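Local coordinates for protein dihydrofolate reductase (Enterococcus faecalis, PDB 4M7U) that probably reduces 7,8-dihydrofolate to tetrahydrofolate at the expense of NADPH, a key step of folate metabolism that feeds glycine, purine and DNA precursor synthesis, at residues L48-A53 / R66-L71; V70-P75 / V84-E89. All blocks are in the same frame, centred on the assembly; numbering follows the deposited sequence.

Contact 1: L48-A53 / R66-L71; sequences LVLGRA and RTTIVL. With NAP (NADP nicotinamide-adenine-dinucleotide phosphate), chain B.
Leu50 lies between Ile69 and Leu71 as two parallel strands run side by side. Its N-H reaches Ile69 O at 2.9 Å, and its own O receives Leu71 N. Leu48 repeats the pattern one step earlier, with Leu48 N bonded to Thr67 O and Ile69 N to Leu48 O. The strand axes come within 4.7 Å.

Leu48 to Gly51 and Thr68 to Leu71 form the buried, close-packed part. On one face, Leu50 CD1 meets Thr68 CG2 at 4.2 Å, the two side chains crossing at a slant. Val70 CG1 lies over Leu50 O and beside Arg52 CA. On the other face Val49 CG2 and Ile69 CD1 touch more loosely, and helix 88-97 packs on Ile69 and Leu71. This is the beta-alpha-beta unit of strand 47-51, helix 52-57 and strand 67-71, in the adenosine-binding subdomain of the dihydrofolate reductase fold.

Arg52 and Ala53, starting helix 52-57, are partly exposed and border NADP. Gly51 is the N-cap residue of this helix. A CB there would run into O5B of the cofactor. Arg52 N donates to the ribose oxygen NAP O4B at 3.1 Å. The Arg52 side chain leads away from strand 67-71. A bend at chi3 (59°) turns NE to the 2'-phosphate. The guanidinium edge faces this group: NE bonds NAP O2X at 2.6 Å, and NH2 bonds NAP O1X at 3.0 Å, nearly straight (169°). Its NH1 forms a salt bridge with Glu56. Two donors on one phosphate are consistent with a charge-assisted grip that would help distinguish NADP from NAD.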
loop_
_atom_site.group_PDB
_atom_site.type_symbol
_atom_site.label_atom_id
_atom_site.label_comp_id
_atom_site.label_asym_id
_atom_site.label_seq_id
_atom_site.Cartn_x
_atom_site.Cartn_y
_atom_site.Cartn_z
ATOM N N LEU A 48 -3.311 8.108 0.497
ATOM C CA LEU A 48 -3.328 6.661 0.359
ATOM C C LEU A 48 -4.056 6.283 -0.948
ATOM O O LEU A 48 -5.191 6.722 -1.179
ATOM C CB LEU A 48 -4.038 6.041 1.566
ATOM C CG LEU A 48 -4.197 4.519 1.515
ATOM C CD1 LEU A 48 -2.824 3.841 1.629
ATOM C CD2 LEU A 48 -5.143 4.026 2.602
ATOM N N VAL A 49 -3.401 5.487 -1.797
ATOM C CA VAL A 49 -3.979 5.064 -3.084
ATOM C C VAL A 49 -4.423 3.611 -3.010
ATOM O O VAL A 49 -3.622 2.736 -2.678
ATOM C CB VAL A 49 -2.961 5.202 -4.249
ATOM C CG1 VAL A 49 -3.593 4.762 -5.578
ATOM C CG2 VAL A 49 -2.462 6.636 -4.346
ATOM N N LEU A 50 -5.694 3.353 -3.324
ATOM C CA LEU A 50 -6.249 2.000 -3.261
ATOM C C LEU A 50 -6.998 1.626 -4.552
ATOM O O LEU A 50 -7.804 2.413 -5.057
ATOM C CB LEU A 50 -7.217 1.879 -2.079
ATOM C CG LEU A 50 -6.706 2.130 -0.662
ATOM C CD1 LEU A 50 -7.871 2.059 0.332
ATOM C CD2 LEU A 50 -5.663 1.081 -0.325
ATOM N N GLY A 51 -6.749 0.423 -5.075
ATOM C CA GLY A 51 -7.554 -0.080 -6.178
ATOM C C GLY A 51 -8.982 -0.267 -5.696
ATOM O O GLY A 51 -9.220 -0.372 -4.482
ATOM N N ARG A 52 -9.942 -0.311 -6.623
ATOM C CA ARG A 52 -11.351 -0.403 -6.227
ATOM C C ARG A 52 -11.651 -1.620 -5.352
ATOM O O ARG A 52 -12.358 -1.500 -4.344
ATOM C CB ARG A 52 -12.278 -0.396 -7.450
ATOM C CG ARG A 52 -13.742 -0.663 -7.081
ATOM C CD ARG A 52 -14.638 -0.771 -8.299
ATOM N NE ARG A 52 -14.210 -1.843 -9.198
ATOM C CZ ARG A 52 -14.466 -3.134 -9.001
ATOM N NH1 ARG A 52 -15.148 -3.521 -7.931
ATOM N NH2 ARG A 52 -14.031 -4.039 -9.872
ATOM N N ALA A 53 -11.108 -2.782 -5.717
ATOM C CA ALA A 53 -11.475 -4.022 -5.024
ATOM C C ALA A 53 -11.052 -3.998 -3.562
ATOM O O ALA A 53 -11.800 -4.443 -2.675
ATOM C CB ALA A 53 -10.886 -5.229 -5.730
ATOM N N ARG A 66 -6.391 11.536 6.504
ATOM C CA ARG A 66 -5.596 11.272 5.297
ATOM C C ARG A 66 -6.472 11.581 4.094
ATOM O O ARG A 66 -7.698 11.564 4.203
ATOM C CB ARG A 66 -5.250 9.786 5.178
ATOM C CG ARG A 66 -4.567 9.205 6.348
ATOM C CD ARG A 66 -5.064 7.814 6.623
ATOM N NE ARG A 66 -4.318 7.269 7.750
ATOM C CZ ARG A 66 -4.620 7.492 9.024
ATOM N NH1 ARG A 66 -5.673 8.232 9.343
ATOM N NH2 ARG A 66 -3.869 6.966 9.981
ATOM N N THR A 67 -5.858 11.813 2.944
ATOM C CA THR A 67 -6.608 11.812 1.697
ATOM C C THR A 67 -6.481 10.415 1.095
ATOM O O THR A 67 -5.367 9.912 0.932
ATOM C CB THR A 67 -6.047 12.847 0.694
ATOM O OG1 THR A 67 -6.207 14.170 1.223
ATOM C CG2 THR A 67 -6.781 12.756 -0.650
ATOM N N THR A 68 -7.610 9.780 0.786
ATOM C CA THR A 68 -7.593 8.507 0.065
ATOM C C THR A 68 -7.984 8.708 -1.401
ATOM O O THR A 68 -8.960 9.413 -1.699
ATOM C CB THR A 68 -8.547 7.494 0.696
ATOM O OG1 THR A 68 -8.167 7.261 2.061
ATOM C CG2 THR A 68 -8.523 6.161 -0.081
ATOM N N ILE A 69 -7.221 8.110 -2.317
ATOM C CA ILE A 69 -7.627 8.056 -3.729
ATOM C C ILE A 69 -8.049 6.624 -4.117
ATOM O O ILE A 69 -7.303 5.669 -3.878
ATOM C CB ILE A 69 -6.491 8.513 -4.677
ATOM C CG1 ILE A 69 -6.095 9.974 -4.406
ATOM C CG2 ILE A 69 -6.909 8.348 -6.128
ATOM C CD1 ILE A 69 -4.746 10.364 -5.018
ATOM N N VAL A 70 -9.242 6.462 -4.697
ATOM C CA VAL A 70 -9.653 5.148 -5.217
ATOM C C VAL A 70 -9.496 5.084 -6.737
ATOM O O VAL A 70 -9.940 5.988 -7.459
ATOM C CB VAL A 70 -11.082 4.763 -4.800
ATOM C CG1 VAL A 70 -11.456 3.433 -5.394
ATOM C CG2 VAL A 70 -11.173 4.682 -3.277
ATOM N N LEU A 71 -8.832 4.031 -7.215
ATOM C CA LEU A 71 -8.520 3.903 -8.636
ATOM C C LEU A 71 -9.543 2.968 -9.285
ATOM O O LEU A 71 -9.783 1.866 -8.784
ATOM C CB LEU A 71 -7.094 3.356 -8.795
ATOM C CG LEU A 71 -6.343 3.412 -10.125
ATOM C CD1 LEU A 71 -6.396 4.801 -10.719
ATOM C CD2 LEU A 71 -4.893 2.992 -9.890
HETATM P PA NAP B . -7.097 -4.123 -6.472
HETATM O O1A NAP B . -5.663 -3.876 -7.035
HETATM O O2A NAP B . -7.257 -3.584 -5.063
HETATM O O5B NAP B . -8.141 -3.370 -7.363
HETATM C C5B NAP B . -8.234 -3.656 -8.728
HETATM C C4B NAP B . -9.083 -2.645 -9.433
HETATM O O4B NAP B . -8.625 -1.225 -9.309
HETATM C C3B NAP B . -9.528 -2.844 -10.862
HETATM O O3B NAP B . -10.372 -3.876 -11.210
HETATM C C2B NAP B . -9.893 -1.465 -11.264
HETATM O O2B NAP B . -11.153 -0.982 -10.978
HETATM C C1B NAP B . -8.662 -0.771 -10.721
HETATM N N9A NAP B . -7.481 -0.230 -11.319
HETATM C C8A NAP B . -6.253 -0.715 -11.131
HETATM N N7A NAP B . -5.385 -0.024 -12.025
HETATM C C5A NAP B . -6.155 0.868 -12.773
HETATM C C6A NAP B . -5.808 1.776 -13.782
HETATM N N6A NAP B . -4.435 1.892 -14.199
HETATM N N1A NAP B . -6.769 2.516 -14.329
HETATM C C2A NAP B . -8.075 2.409 -13.921
HETATM N N3A NAP B . -8.422 1.505 -12.920
HETATM C C4A NAP B . -7.448 0.761 -12.375
HETATM O O3 NAP B . -7.494 -5.652 -6.527
HETATM P PN NAP B . -6.482 -6.874 -6.509
HETATM O O1N NAP B . -5.699 -6.929 -7.858
HETATM O O2N NAP B . -5.502 -6.801 -5.358
HETATM O O5D NAP B . -7.398 -8.147 -6.287
HETATM C C5D NAP B . -8.602 -7.950 -5.586
HETATM C C4D NAP B . -9.768 -8.870 -5.902
HETATM O O4D NAP B . -9.627 -9.889 -6.969
HETATM C C3D NAP B . -10.576 -9.518 -4.778
HETATM O O3D NAP B . -11.833 -9.144 -4.571
HETATM C C2D NAP B . -10.335 -10.993 -4.931
HETATM O O2D NAP B . -11.199 -11.920 -4.387
HETATM C C1D NAP B . -9.875 -11.202 -6.359
HETATM N N1N NAP B . -9.192 -12.364 -6.873
HETATM C C2N NAP B . -9.697 -13.727 -6.913
HETATM C C3N NAP B . -8.889 -14.832 -7.606
HETATM C C7N NAP B . -9.669 -15.943 -8.210
HETATM O O7N NAP B . -10.725 -15.674 -8.768
HETATM N N7N NAP B . -9.423 -17.283 -7.789
HETATM C C4N NAP B . -7.394 -14.615 -7.950
HETATM C C5N NAP B . -6.862 -13.202 -7.589
HETATM C C6N NAP B . -7.764 -12.155 -6.910
HETATM P P2B NAP B . -12.298 -1.262 -12.018
HETATM O O1X NAP B . -12.479 -2.807 -12.182
HETATM O O2X NAP B . -13.618 -0.662 -11.443
HETATM O O3X NAP B . -11.917 -0.640 -13.341
#

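Contact 2: V70-P75 / V84-E89. With NAP (NADP nicotinamide-adenine-dinucleotide phosphate), chain B.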
loop_
_atom_site.group_PDB
_atom_site.type_symbol
_atom_site.label_atom_id
_atom_site.label_comp_id
_atom_site.label_asym_id
_atom_site.label_seq_id
_atom_site.Cartn_x
_atom_site.Cartn_y
_atom_site.Cartn_z
ATOM N N VAL A 70 -9.242 6.462 -4.697
ATOM C CA VAL A 70 -9.653 5.148 -5.217
ATOM C C VAL A 70 -9.496 5.084 -6.737
ATOM O O VAL A 70 -9.940 5.988 -7.459
ATOM C CB VAL A 70 -11.082 4.763 -4.800
ATOM C CG1 VAL A 70 -11.456 3.433 -5.394
ATOM C CG2 VAL A 70 -11.173 4.682 -3.277
ATOM N N LEU A 71 -8.832 4.031 -7.215
ATOM C CA LEU A 71 -8.520 3.903 -8.636
ATOM C C LEU A 71 -9.543 2.968 -9.285
ATOM O O LEU A 71 -9.783 1.866 -8.784
ATOM C CB LEU A 71 -7.094 3.356 -8.795
ATOM C CG LEU A 71 -6.343 3.412 -10.125
ATOM C CD1 LEU A 71 -6.396 4.801 -10.719
ATOM C CD2 LEU A 71 -4.893 2.992 -9.890
ATOM N N THR A 72 -10.166 3.414 -10.377
ATOM C CA THR A 72 -11.182 2.616 -11.076
ATOM C C THR A 72 -11.339 3.116 -12.499
ATOM O O THR A 72 -11.160 4.299 -12.753
ATOM C CB THR A 72 -12.561 2.657 -10.338
ATOM O OG1 THR A 72 -13.536 1.871 -11.048
ATOM C CG2 THR A 72 -13.062 4.086 -10.211
ATOM N N SER A 73 -11.653 2.215 -13.431
ATOM C CA SER A 73 -11.873 2.616 -14.821
ATOM C C SER A 73 -13.293 3.159 -15.028
ATOM O O SER A 73 -13.580 3.801 -16.036
ATOM C CB SER A 73 -11.595 1.451 -15.776
ATOM O OG SER A 73 -12.506 0.389 -15.561
ATOM N N ASN A 74 -14.168 2.904 -14.058
ATOM C CA ASN A 74 -15.557 3.364 -14.090
ATOM C C ASN A 74 -15.686 4.893 -13.907
ATOM O O ASN A 74 -15.423 5.427 -12.818
ATOM C CB ASN A 74 -16.328 2.608 -13.000
ATOM C CG ASN A 74 -17.805 2.987 -12.925
ATOM O OD1 ASN A 74 -18.295 3.845 -13.664
ATOM N ND2 ASN A 74 -18.525 2.328 -12.015
ATOM N N PRO A 75 -16.121 5.600 -14.963
ATOM C CA PRO A 75 -16.164 7.073 -14.948
ATOM C C PRO A 75 -17.143 7.611 -13.921
ATOM O O PRO A 75 -17.040 8.770 -13.511
ATOM C CB PRO A 75 -16.707 7.436 -16.338
ATOM C CG PRO A 75 -16.675 6.180 -17.129
ATOM C CD PRO A 75 -16.744 5.044 -16.171
ATOM N N VAL A 84 -11.612 9.982 -6.566
ATOM C CA VAL A 84 -11.679 8.845 -7.464
ATOM C C VAL A 84 -10.886 9.209 -8.690
ATOM O O VAL A 84 -11.072 10.288 -9.239
ATOM C CB VAL A 84 -13.122 8.562 -7.902
ATOM C CG1 VAL A 84 -13.144 7.427 -8.903
ATOM C CG2 VAL A 84 -13.988 8.210 -6.701
ATOM N N MET A 85 -9.977 8.342 -9.117
ATOM C CA MET A 85 -9.191 8.622 -10.319
ATOM C C MET A 85 -9.218 7.416 -11.245
ATOM O O MET A 85 -9.636 6.320 -10.832
ATOM C CB MET A 85 -7.751 9.045 -9.968
ATOM C CG MET A 85 -7.654 10.393 -9.264
ATOM S SD MET A 85 -5.960 10.930 -8.891
ATOM C CE MET A 85 -6.317 12.285 -7.743
ATOM N N HIS A 86 -8.773 7.600 -12.488
ATOM C CA HIS A 86 -9.068 6.593 -13.508
ATOM C C HIS A 86 -7.876 6.104 -14.322
ATOM O O HIS A 86 -8.051 5.440 -15.342
ATOM C CB HIS A 86 -10.154 7.112 -14.455
ATOM C CG HIS A 86 -11.365 7.634 -13.753
ATOM N ND1 HIS A 86 -12.370 6.813 -13.294
ATOM C CD2 HIS A 86 -11.729 8.899 -13.424
ATOM C CE1 HIS A 86 -13.305 7.547 -12.717
ATOM N NE2 HIS A 86 -12.943 8.811 -12.781
ATOM N N SER A 87 -6.667 6.430 -13.884
ATOM C CA SER A 87 -5.482 5.968 -14.587
ATOM C C SER A 87 -4.239 6.179 -13.750
ATOM O O SER A 87 -4.217 7.023 -12.843
ATOM C CB SER A 87 -5.319 6.690 -15.921
ATOM O OG SER A 87 -5.000 8.051 -15.712
ATOM N N VAL A 88 -3.214 5.396 -14.073
ATOM C CA VAL A 88 -1.893 5.537 -13.484
ATOM C C VAL A 88 -1.367 6.938 -13.717
ATOM O O VAL A 88 -0.848 7.568 -12.790
ATOM C CB VAL A 88 -0.912 4.517 -14.080
ATOM C CG1 VAL A 88 0.523 4.860 -13.703
ATOM C CG2 VAL A 88 -1.262 3.131 -13.591
ATOM N N GLU A 89 -1.524 7.435 -14.943
ATOM C CA GLU A 89 -1.053 8.778 -15.290
ATOM C C GLU A 89 -1.646 9.807 -14.337
ATOM O O GLU A 89 -0.922 10.639 -13.789
ATOM C CB GLU A 89 -1.383 9.138 -16.746
ATOM C CG GLU A 89 -0.734 8.223 -17.794
ATOM C CD GLU A 89 -1.359 6.822 -17.851
ATOM O OE1 GLU A 89 -2.590 6.699 -17.663
ATOM O OE2 GLU A 89 -0.619 5.839 -18.072
HETATM P PA NAP B . -7.097 -4.123 -6.472
HETATM O O1A NAP B . -5.663 -3.876 -7.035
HETATM O O2A NAP B . -7.257 -3.584 -5.063
HETATM O O5B NAP B . -8.141 -3.370 -7.363
HETATM C C5B NAP B . -8.234 -3.656 -8.728
HETATM C C4B NAP B . -9.083 -2.645 -9.433
HETATM O O4B NAP B . -8.625 -1.225 -9.309
HETATM C C3B NAP B . -9.528 -2.844 -10.862
HETATM O O3B NAP B . -10.372 -3.876 -11.210
HETATM C C2B NAP B . -9.893 -1.465 -11.264
HETATM O O2B NAP B . -11.153 -0.982 -10.978
HETATM C C1B NAP B . -8.662 -0.771 -10.721
HETATM N N9A NAP B . -7.481 -0.230 -11.319
HETATM C C8A NAP B . -6.253 -0.715 -11.131
HETATM N N7A NAP B . -5.385 -0.024 -12.025
HETATM C C5A NAP B . -6.155 0.868 -12.773
HETATM C C6A NAP B . -5.808 1.776 -13.782
HETATM N N6A NAP B . -4.435 1.892 -14.199
HETATM N N1A NAP B . -6.769 2.516 -14.329
HETATM C C2A NAP B . -8.075 2.409 -13.921
HETATM N N3A NAP B . -8.422 1.505 -12.920
HETATM C C4A NAP B . -7.448 0.761 -12.375
HETATM O O3 NAP B . -7.494 -5.652 -6.527
HETATM P PN NAP B . -6.482 -6.874 -6.509
HETATM O O1N NAP B . -5.699 -6.929 -7.858
HETATM O O2N NAP B . -5.502 -6.801 -5.358
HETATM O O5D NAP B . -7.398 -8.147 -6.287
HETATM C C5D NAP B . -8.602 -7.950 -5.586
HETATM C C4D NAP B . -9.768 -8.870 -5.902
HETATM O O4D NAP B . -9.627 -9.889 -6.969
HETATM C C3D NAP B . -10.576 -9.518 -4.778
HETATM O O3D NAP B . -11.833 -9.144 -4.571
HETATM C C2D NAP B . -10.335 -10.993 -4.931
HETATM O O2D NAP B . -11.199 -11.920 -4.387
HETATM C C1D NAP B . -9.875 -11.202 -6.359
HETATM N N1N NAP B . -9.192 -12.364 -6.873
HETATM C C2N NAP B . -9.697 -13.727 -6.913
HETATM C C3N NAP B . -8.889 -14.832 -7.606
HETATM C C7N NAP B . -9.669 -15.943 -8.210
HETATM O O7N NAP B . -10.725 -15.674 -8.768
HETATM N N7N NAP B . -9.423 -17.283 -7.789
HETATM C C4N NAP B . -7.394 -14.615 -7.950
HETATM C C5N NAP B . -6.862 -13.202 -7.589
HETATM C C6N NAP B . -7.764 -12.155 -6.910
HETATM P P2B NAP B . -12.298 -1.262 -12.018
HETATM O O1X NAP B . -12.479 -2.807 -12.182
HETATM O O2X NAP B . -13.618 -0.662 -11.443
HETATM O O3X NAP B . -11.917 -0.640 -13.341
#
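Met85 N donates to Val70 O at 2.9 Å, and Thr72 N donates to Met85 O at 3.0 Å. These backbone hydrogen bonds join the two strand ends. Val84 CA also brings a C-H to Val70 O. Val70 pairs with Val84 and Leu71 with Met85, in parallel.

One side-chain bond crosses farther on. His86 ND1 donates to Thr72 O at 2.8 Å, with a bent N-H (134°). The carbonyl oxygen lies 27° out of the imidazole plane. CG of His86 is anti to its own carbonyl carbon (chi1 -51°), and the ring reaches back to the segment 70-75. Asn74 O lies at the ring edge, 3.0 Å from His86 CE1; Pro75 CA also comes near CE1.

Strand 83-85 is an edge strand of the central dihydrofolate reductase sheet, next to strand 67-71. Both segments leave the sheet here, and their turns line the adenosine end of the NADP pocket. Ser87 is the N-cap of helix 88-97, its OG bonded to Glu90 N.

Van der Waals packing accompanies these bonds. Thr72 CG2 meets Val84 CG1 at 3.6 Å. Leu71 turns CD1 to Ser87 N, while its CG and CD2 lie against the adenine. Val88 CG2 approaches NAP N6A.

Polar contacts to the 2'-phosphate come from Thr72 and Ser73. Thr72 OG1, anti to its backbone N, donates to NAP O2X at 2.6 Å. Thr72 OG1 also accepts from Asn74 N, two residues on, closing an ST turn. NAP O3X is gripped twice by Ser73, by its N at 2.9 Å and by its OG at 2.5 Å.

In the fold
Contact 1 and contact 2 share Val70 and Leu71 on strand 67-71, so that strand pairs with 47-51 on one side and 83-85 on the other. Their centres are about 9 Å apart. They touch on one face of the sheet, where Ile69 CD1 meets Met85 CE at 3.7 Å, and again beside the cofactor, where Arg52 CD lies 4.0 Å from Thr72 OG1. Both end at the C-terminal ends of the parallel strands, and there they hold the same 2'-phosphate of NADP from different segments. Ser108, Gly107 and Thr54 add further hydrogen bonds to the cofactor.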